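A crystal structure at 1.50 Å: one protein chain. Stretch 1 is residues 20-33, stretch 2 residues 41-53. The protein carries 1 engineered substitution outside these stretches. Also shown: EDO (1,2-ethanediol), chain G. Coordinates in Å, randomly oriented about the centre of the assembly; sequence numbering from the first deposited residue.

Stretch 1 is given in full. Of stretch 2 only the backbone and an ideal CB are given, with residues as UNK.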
# COMPACT_ATOMS: atom_id res chain seq x y z
N PHE A 20 -4.29 -1.35 -13.13
CA PHE A 20 -4.45 -0.17 -12.27
C PHE A 20 -5.79 0.48 -12.49
O PHE A 20 -6.31 0.47 -13.64
CB PHE A 20 -3.33 0.91 -12.37
CG PHE A 20 -3.16 1.58 -13.70
CD1 PHE A 20 -2.55 0.92 -14.79
CD2 PHE A 20 -3.54 2.90 -13.88
CE1 PHE A 20 -2.38 1.61 -15.99
CE2 PHE A 20 -3.32 3.55 -15.08
CZ PHE A 20 -2.78 2.91 -16.10
N ARG A 21 -6.35 1.00 -11.40
CA ARG A 21 -7.52 1.89 -11.50
C ARG A 21 -7.03 3.27 -11.77
O ARG A 21 -6.08 3.71 -11.11
CB ARG A 21 -8.38 1.88 -10.28
CG ARG A 21 -9.03 0.52 -9.98
CD ARG A 21 -9.95 0.58 -8.73
NE ARG A 21 -10.83 -0.58 -8.61
CZ ARG A 21 -11.70 -0.74 -7.62
NH1 ARG A 21 -11.78 0.15 -6.68
NH2 ARG A 21 -12.52 -1.79 -7.62
N ALA A 22 -7.64 3.96 -12.72
CA ALA A 22 -7.26 5.34 -13.03
C ALA A 22 -8.45 6.25 -12.77
O ALA A 22 -9.57 6.00 -13.26
CB ALA A 22 -6.80 5.47 -14.50
N TYR A 23 -8.23 7.29 -11.99
CA TYR A 23 -9.24 8.28 -11.68
C TYR A 23 -8.83 9.57 -12.33
O TYR A 23 -7.73 10.06 -12.15
CB TYR A 23 -9.37 8.51 -10.18
CG TYR A 23 -9.77 7.28 -9.37
CD1 TYR A 23 -8.87 6.23 -9.15
CD2 TYR A 23 -11.03 7.14 -8.82
CE1 TYR A 23 -9.22 5.12 -8.39
CE2 TYR A 23 -11.37 6.05 -8.05
CZ TYR A 23 -10.47 5.01 -7.86
OH TYR A 23 -10.84 3.95 -7.09
N GLU A 24 -9.74 10.14 -13.09
CA GLU A 24 -9.44 11.33 -13.87
C GLU A 24 -9.37 12.55 -12.96
O GLU A 24 -10.02 12.62 -11.91
CB GLU A 24 -10.50 11.52 -14.96
CG GLU A 24 -10.13 12.60 -15.95
CD GLU A 24 -8.83 12.31 -16.71
OE1 GLU A 24 -7.70 12.61 -16.18
OE2 GLU A 24 -8.95 11.76 -17.83
N GLY A 25 -8.54 13.50 -13.36
CA GLY A 25 -8.40 14.74 -12.63
C GLY A 25 -7.48 15.71 -13.32
O GLY A 25 -7.09 15.52 -14.47
N ASP A 26 -7.11 16.72 -12.54
CA ASP A 26 -6.36 17.89 -12.98
C ASP A 26 -5.04 17.49 -13.64
O ASP A 26 -4.10 17.04 -12.96
CB ASP A 26 -6.14 18.78 -11.74
CG ASP A 26 -5.53 20.15 -12.06
OD1 ASP A 26 -5.07 20.39 -13.19
OD2 ASP A 26 -5.51 20.96 -11.10
N ILE A 27 -4.95 17.71 -14.94
CA ILE A 27 -3.75 17.41 -15.75
C ILE A 27 -2.63 18.44 -15.49
O ILE A 27 -1.48 18.25 -15.92
CB ILE A 27 -4.14 17.31 -17.27
CG1 ILE A 27 -3.02 16.73 -18.16
CG2 ILE A 27 -4.47 18.66 -17.85
CD1 ILE A 27 -2.52 15.35 -17.76
N SER A 28 -2.93 19.53 -14.77
CA SER A 28 -1.95 20.56 -14.48
C SER A 28 -1.22 20.31 -13.15
O SER A 28 -0.42 21.14 -12.68
CB SER A 28 -2.62 21.96 -14.51
OG SER A 28 -3.23 22.28 -13.30
N ARG A 29 -1.50 19.18 -12.53
CA ARG A 29 -0.83 18.77 -11.29
C ARG A 29 -0.27 17.39 -11.58
O ARG A 29 -0.86 16.64 -12.34
CB ARG A 29 -1.84 18.66 -10.13
CG ARG A 29 -2.34 19.96 -9.59
CD ARG A 29 -3.43 19.71 -8.57
NE ARG A 29 -3.69 20.93 -7.82
CZ ARG A 29 -4.56 21.03 -6.81
NH1 ARG A 29 -5.26 19.98 -6.39
NH2 ARG A 29 -4.74 22.19 -6.20
N PRO A 30 0.80 17.00 -10.88
CA PRO A 30 1.26 15.63 -11.09
C PRO A 30 0.20 14.63 -10.63
O PRO A 30 -0.62 14.97 -9.77
CB PRO A 30 2.48 15.49 -10.19
CG PRO A 30 2.34 16.59 -9.16
CD PRO A 30 1.53 17.70 -9.82
N PRO A 31 0.28 13.40 -11.15
CA PRO A 31 -0.67 12.40 -10.66
C PRO A 31 -0.29 11.82 -9.31
O PRO A 31 0.88 11.91 -8.89
CB PRO A 31 -0.61 11.35 -11.75
CG PRO A 31 0.79 11.39 -12.22
CD PRO A 31 1.21 12.83 -12.14
N VAL A 32 -1.26 11.22 -8.64
CA VAL A 32 -1.05 10.58 -7.34
C VAL A 32 -1.01 9.06 -7.54
O VAL A 32 -1.98 8.48 -8.01
CB VAL A 32 -2.15 10.94 -6.34
CG1 VAL A 32 -1.89 10.25 -5.01
CG2 VAL A 32 -2.21 12.47 -6.13
N LEU A 33 0.11 8.42 -7.21
CA LEU A 33 0.27 6.97 -7.36
C LEU A 33 0.14 6.30 -5.99
O LEU A 33 0.87 6.66 -5.06
CB LEU A 33 1.65 6.66 -7.93
CG LEU A 33 2.17 5.25 -8.15
CD1 LEU A 33 1.45 4.61 -9.31
CD2 LEU A 33 3.68 5.23 -8.45
N UNK A 41 -4.53 -4.63 -2.61
CA UNK A 41 -4.89 -4.30 -3.98
C UNK A 41 -5.49 -2.85 -4.06
O UNK A 41 -5.51 -2.07 -3.07
CB UNK A 41 -5.89 -5.33 -4.51
N UNK A 42 -5.94 -2.46 -5.24
CA UNK A 42 -6.38 -1.09 -5.47
C UNK A 42 -7.55 -0.71 -4.57
O UNK A 42 -7.76 0.48 -4.25
CB UNK A 42 -6.77 -0.90 -6.94
N UNK A 43 -8.32 -1.70 -4.12
CA UNK A 43 -9.49 -1.39 -3.27
C UNK A 43 -9.14 -0.78 -1.92
O UNK A 43 -9.97 -0.12 -1.32
CB UNK A 43 -10.30 -2.66 -3.03
N UNK A 44 -7.89 -0.93 -1.48
CA UNK A 44 -7.47 -0.26 -0.22
C UNK A 44 -7.58 1.24 -0.34
O UNK A 44 -7.76 1.93 0.67
CB UNK A 44 -6.03 -0.64 0.15
N UNK A 45 -7.54 1.73 -1.59
CA UNK A 45 -7.65 3.16 -1.88
C UNK A 45 -9.00 3.61 -2.43
O UNK A 45 -9.15 4.74 -2.92
CB UNK A 45 -6.56 3.55 -2.88
N UNK A 46 -10.01 2.75 -2.35
CA UNK A 46 -11.25 3.02 -3.08
C UNK A 46 -11.96 4.29 -2.58
O UNK A 46 -12.68 4.92 -3.36
CB UNK A 46 -12.19 1.82 -2.96
N UNK A 47 -11.86 4.59 -1.28
CA UNK A 47 -12.46 5.83 -0.73
C UNK A 47 -11.51 7.04 -0.84
O UNK A 47 -11.94 8.14 -1.22
CB UNK A 47 -12.84 5.62 0.74
N UNK A 48 -10.22 6.83 -0.54
CA UNK A 48 -9.27 7.95 -0.65
C UNK A 48 -9.22 8.48 -2.08
O UNK A 48 -9.20 9.66 -2.31
CB UNK A 48 -7.87 7.52 -0.20
N UNK A 49 -9.16 7.57 -3.04
CA UNK A 49 -9.09 7.96 -4.43
C UNK A 49 -10.31 8.81 -4.83
O UNK A 49 -10.16 9.78 -5.58
CB UNK A 49 -8.99 6.72 -5.32
N UNK A 50 -11.51 8.45 -4.36
CA UNK A 50 -12.72 9.22 -4.69
C UNK A 50 -12.68 10.60 -4.05
O UNK A 50 -13.24 11.55 -4.59
CB UNK A 50 -13.97 8.47 -4.23
N UNK A 51 -12.05 10.71 -2.88
CA UNK A 51 -11.88 12.02 -2.23
C UNK A 51 -10.82 12.90 -2.93
O UNK A 51 -10.90 14.11 -2.82
CB UNK A 51 -11.49 11.82 -0.76
N UNK A 52 -9.84 12.30 -3.61
CA UNK A 52 -8.80 13.06 -4.31
C UNK A 52 -9.13 13.34 -5.75
O UNK A 52 -8.64 14.36 -6.29
CB UNK A 52 -7.47 12.31 -4.24
N UNK A 53 -9.92 12.47 -6.37
CA UNK A 53 -10.27 12.54 -7.82
C UNK A 53 -10.85 13.89 -8.25
O UNK A 53 -11.53 14.58 -7.48
CB UNK A 53 -11.28 11.44 -8.16
C1 EDO G . -14.77 5.64 5.08
O1 EDO G . -14.20 6.17 3.89
C2 EDO G . -15.18 6.79 5.97
O2 EDO G . -16.23 7.52 5.33

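Position 41 has extended backbone angles (-140/-176), and its CB finds nothing of stretch 1 within 5.5 Å, so a polar residue able to accept a hydrogen bond from a backbone N just ahead is one of several possibilities. It is N41, whose OD1 accepts a hydrogen bond from the backbone N of position 43 (2.8 Å).

Position 42 opens a 3-10 segment with its CB aimed at stretch 1, 3.9 Å from R21 CD. The arginine chain already fills that space, which favours a small apolar residue. The residue is A42; its CB packs against the aliphatic part of R21, while its carbonyl O accepts a hydrogen bond from water 1, which also bonds R21 NH1 and Y23 OH.

At 43 the CB points sideways, 4.8 Å from R21 NH1, and a long side chain could run past the guanidinium. R43 does so: its CG lies over one face of that group, 3.8 Å from R21 NH2, and its own guanidinium is hydrogen-bonded elsewhere in the structure.

Positions 44 and 45 leave the choice open, since neither CB has stretch 1 within 5.5 Å. They are D44 and F45.

Position 46 sets its CB 4.1 Å from R21 NH1 and 4.8 Å from Y23 OH. An acidic residue would suit the positive charge, though Gln or Ser could also serve. E46 answers the charge through solvent: water 2 donates to E46 OE1 (2.6 Å) and accepts from R21 NH1 (2.8 Å). Water 3 donates to the backbone E46 O (2.8 Å) and is also hydrogen-bonded to Y23 OH (2.6 Å).

Position 47 points away and could be polar; D47 OD2 accepts a hydrogen bond from O1 of the ethanediol (2.6 Å). Position 48 is out of reach of stretch 1 and is L48.

Position 49 is the most constrained. Its ideal CB stands only 3.4 Å from Y23 CZ, directly over the ring, so Ala or Gly is expected. A49 places its CB 3.5 Å from the centroid of the Y23 ring, 18° off the normal, in a CH-pi contact.

At position 50 CA-to-CB points away, with the ideal CB 5.2 Å from Y23 CE2, and many residues are tolerated. T50 brings CG2 to 4.4 Å from Y23 CE2, and its OG1 donates to D47 O (2.7 Å). Position 51 is out of reach; R51 binds both ethanediol oxygens.

Position 52 points toward stretch 1 but leaves room before V32, suiting a branched apolar chain. L52 spans the gap, CD1 reaching 4.4 Å from V32 CG1.

Position 53 leaves helical angles (-53/145), its CB near Y23 CB and E24 O. A small residue fits, and A53 CB packs 3.9 Å from Y23 CB.

Stretch 2 41-53: NARDFEDLATRLA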
# COMPACT_ATOMS: atom_id res chain seq x y z
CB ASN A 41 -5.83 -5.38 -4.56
CG ASN A 41 -7.17 -5.42 -3.84
OD1 ASN A 41 -7.96 -4.48 -3.99
ND2 ASN A 41 -7.39 -6.44 -3.01
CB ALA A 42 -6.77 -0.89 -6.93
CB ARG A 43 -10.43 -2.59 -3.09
CG ARG A 43 -10.91 -3.09 -4.40
CD ARG A 43 -12.05 -4.11 -4.31
NE ARG A 43 -11.80 -5.32 -3.52
CZ ARG A 43 -11.07 -6.36 -3.91
NH1 ARG A 43 -10.38 -6.34 -5.03
NH2 ARG A 43 -10.97 -7.39 -3.09
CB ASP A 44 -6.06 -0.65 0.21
CG ASP A 44 -6.03 -1.89 1.12
OD1 ASP A 44 -7.07 -2.57 1.34
OD2 ASP A 44 -4.95 -2.17 1.64
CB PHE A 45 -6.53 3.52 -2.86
CG PHE A 45 -5.16 3.25 -2.31
CD1 PHE A 45 -4.62 4.08 -1.31
CD2 PHE A 45 -4.44 2.15 -2.74
CE1 PHE A 45 -3.36 3.80 -0.77
CE2 PHE A 45 -3.19 1.89 -2.19
CZ PHE A 45 -2.66 2.69 -1.23
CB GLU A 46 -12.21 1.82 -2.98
CG GLU A 46 -12.70 1.48 -1.57
CD GLU A 46 -13.52 0.18 -1.41
OE1 GLU A 46 -13.64 -0.56 -2.41
OE2 GLU A 46 -14.00 -0.08 -0.26
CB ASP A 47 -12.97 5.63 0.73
CG ASP A 47 -14.19 4.74 0.83
OD1 ASP A 47 -14.69 4.30 -0.22
OD2 ASP A 47 -14.65 4.48 1.97
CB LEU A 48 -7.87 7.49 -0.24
CG LEU A 48 -6.80 8.57 -0.31
CD1 LEU A 48 -7.12 9.69 0.64
CD2 LEU A 48 -5.43 7.95 -0.05
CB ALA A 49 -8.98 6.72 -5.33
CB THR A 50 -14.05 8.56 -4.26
OG1 THR A 50 -14.06 8.39 -2.85
CG2 THR A 50 -14.21 7.24 -4.91
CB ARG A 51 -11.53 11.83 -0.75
CG ARG A 51 -12.68 11.24 0.08
CD ARG A 51 -12.27 11.01 1.55
NE ARG A 51 -13.51 10.65 2.25
CZ ARG A 51 -13.77 9.49 2.82
NH1 ARG A 51 -12.84 8.57 2.91
NH2 ARG A 51 -14.97 9.30 3.36
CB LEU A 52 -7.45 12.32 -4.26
CG LEU A 52 -6.88 12.04 -2.85
CD1 LEU A 52 -5.58 11.34 -2.93
CD2 LEU A 52 -6.75 13.42 -2.10
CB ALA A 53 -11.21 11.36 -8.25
O HOH W 1 -9.67 1.75 -5.73
O HOH W 2 -13.98 -0.47 -5.01
O HOH W 3 -13.17 3.99 -5.91
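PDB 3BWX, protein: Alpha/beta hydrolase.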